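Local coordinates for protein archaeosine synthase (Pyrobaculum calidifontis, PDB 5K0P) that converts the nitrile of 7-cyano-7-deazaguanine in tRNA into the formamidine of archaeosine, using free ammonium, the last step in making this archaeal D-loop nucleoside, at residues E47-K50 / M51-Y55. Sequence-based numbering, arbitrary orientation.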
loop_
_atom_site.group_PDB
_atom_site.type_symbol
_atom_site.label_atom_id
_atom_site.label_comp_id
_atom_site.label_asym_id
_atom_site.label_seq_id
_atom_site.Cartn_x
_atom_site.Cartn_y
_atom_site.Cartn_z
ATOM N N GLU A 47 -19.220 13.568 -22.598
ATOM C CA GLU A 47 -18.737 13.417 -23.981
ATOM C C GLU A 47 -17.495 12.552 -23.996
ATOM O O GLU A 47 -17.392 11.633 -24.828
ATOM C CB GLU A 47 -18.491 14.760 -24.636
ATOM C CG GLU A 47 -18.350 14.639 -26.137
ATOM C CD GLU A 47 -18.036 15.944 -26.922
ATOM O OE1 GLU A 47 -18.206 17.095 -26.438
ATOM O OE2 GLU A 47 -17.622 15.807 -28.093
ATOM N N PHE A 48 -16.576 12.787 -23.052
ATOM C CA PHE A 48 -15.460 11.851 -22.880
ATOM C C PHE A 48 -15.851 10.336 -22.696
ATOM O O PHE A 48 -15.328 9.468 -23.398
ATOM C CB PHE A 48 -14.524 12.326 -21.745
ATOM C CG PHE A 48 -13.453 11.363 -21.434
ATOM C CD1 PHE A 48 -12.403 11.126 -22.377
ATOM C CD2 PHE A 48 -13.472 10.627 -20.246
ATOM C CE1 PHE A 48 -11.388 10.248 -22.080
ATOM C CE2 PHE A 48 -12.425 9.759 -19.986
ATOM C CZ PHE A 48 -11.395 9.582 -20.885
ATOM N N LYS A 49 -16.753 10.055 -21.753
ATOM C CA LYS A 49 -17.183 8.711 -21.532
ATOM C C LYS A 49 -17.838 8.078 -22.813
ATOM O O LYS A 49 -17.639 6.925 -23.110
ATOM C CB LYS A 49 -18.179 8.699 -20.455
ATOM C CG LYS A 49 -18.786 7.336 -20.300
ATOM C CD LYS A 49 -19.625 7.325 -19.056
ATOM C CE LYS A 49 -19.676 5.964 -18.351
ATOM N NZ LYS A 49 -20.006 4.789 -19.178
ATOM N N LYS A 50 -18.647 8.827 -23.536
ATOM C CA LYS A 50 -19.171 8.304 -24.864
ATOM C C LYS A 50 -17.978 7.971 -25.853
ATOM O O LYS A 50 -17.997 6.977 -26.601
ATOM C CB LYS A 50 -20.193 9.254 -25.568
ATOM C CG LYS A 50 -21.389 9.790 -24.788
ATOM C CD LYS A 50 -22.378 8.777 -24.116
ATOM C CE LYS A 50 -22.207 8.380 -22.574
ATOM N NZ LYS A 50 -21.860 9.387 -21.442
ATOM N N MET A 51 -16.973 8.840 -25.928
ATOM C CA MET A 51 -15.813 8.549 -26.798
ATOM C C MET A 51 -15.191 7.204 -26.410
ATOM O O MET A 51 -14.970 6.348 -27.252
ATOM C CB MET A 51 -14.761 9.629 -26.670
ATOM C CG MET A 51 -15.130 10.995 -27.262
ATOM S SD MET A 51 -13.779 12.145 -26.914
ATOM C CE MET A 51 -14.472 13.594 -27.698
ATOM N N VAL A 52 -15.014 6.992 -25.116
ATOM C CA VAL A 52 -14.362 5.810 -24.663
ATOM C C VAL A 52 -15.296 4.587 -24.914
ATOM O O VAL A 52 -14.796 3.570 -25.347
ATOM C CB VAL A 52 -14.012 5.874 -23.154
ATOM C CG1 VAL A 52 -13.501 4.559 -22.656
ATOM C CG2 VAL A 52 -12.935 6.956 -22.908
ATOM N N ASP A 53 -16.580 4.695 -24.560
ATOM C CA ASP A 53 -17.506 3.595 -24.796
ATOM C C ASP A 53 -17.703 3.298 -26.273
ATOM O O ASP A 53 -18.182 2.249 -26.587
ATOM C CB ASP A 53 -18.871 3.850 -24.149
ATOM C CG ASP A 53 -18.809 3.774 -22.635
ATOM O OD1 ASP A 53 -17.848 3.212 -22.123
ATOM O OD2 ASP A 53 -19.658 4.308 -21.923
ATOM N N SER A 54 -17.353 4.220 -27.162
ATOM C CA SER A 54 -17.561 3.945 -28.578
ATOM C C SER A 54 -16.837 2.725 -29.054
ATOM O O SER A 54 -17.212 2.176 -30.081
ATOM C CB SER A 54 -17.180 5.140 -29.467
ATOM O OG SER A 54 -15.781 5.401 -29.430
ATOM N N TYR A 55 -15.772 2.327 -28.364
ATOM C CA TYR A 55 -14.906 1.212 -28.798
ATOM C C TYR A 55 -15.453 -0.185 -28.392
ATOM O O TYR A 55 -14.931 -1.221 -28.818
ATOM C CB TYR A 55 -13.455 1.407 -28.269
ATOM C CG TYR A 55 -12.808 2.673 -28.751
ATOM C CD1 TYR A 55 -12.365 2.789 -30.031
ATOM C CD2 TYR A 55 -12.624 3.776 -27.887
ATOM C CE1 TYR A 55 -11.825 4.007 -30.488
ATOM C CE2 TYR A 55 -12.138 4.971 -28.332
ATOM C CZ TYR A 55 -11.696 5.100 -29.621
ATOM O OH TYR A 55 -11.143 6.332 -30.039
HETATM O O HOH W 1 -18.336 1.992 -19.547
#
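K49 leaves the helix with CG beside its own carbonyl carbon (chi1 173°) and bends further out at chi3 and chi4, which swings its ammonium forward by one turn of the helix onto D53, whose CG lies anti to its own carbonyl carbon (chi1 -70°). K49 NZ is 2.8 Å from D53 OD2 and reaches it through the syn lone pair, closing an i to i+4 salt bridge. The same carboxylate is tied by a second route, as a water donates to D53 OD1 at 2.9 Å and weakly accepts from K49 NZ. The ammonium also forms a salt bridge to E18 of a second subunit, so it has two carboxylate partners and probably keeps its charge. One turn of the helix also separates F48 from V52. The methyl CG2 of V52 lies over one face of the F48 ring, off toward the rim, in a CH-pi contact 3.9 Å from the centroid. Both residues belong to helix 45-53, which packs this flank on strands 10-20 and 27-37 of the antiparallel sheet in a tunnel-fold subunit; F48 also touches L43, a substrate-binding residue. F48 packs as well on V93, and K49 on I91, of a third subunit; the decamer's active sites lie at interfaces between monomers. Backbone i to i+4 bonds underlie these pairs, among them D53 N to K49 O at 2.9 Å and V52 N to F48 O at 3.0 Å. The next bond, S54 N to K50 O at 2.9 Å, is weak, with an N-H...O angle of only 127°. S54 OG turns back to donate to M51 O at a short 2.5 Å and has a weak bond with K72 of helix 62-77, while the hydroxyl oxygen stands over the centre of the Y55 ring.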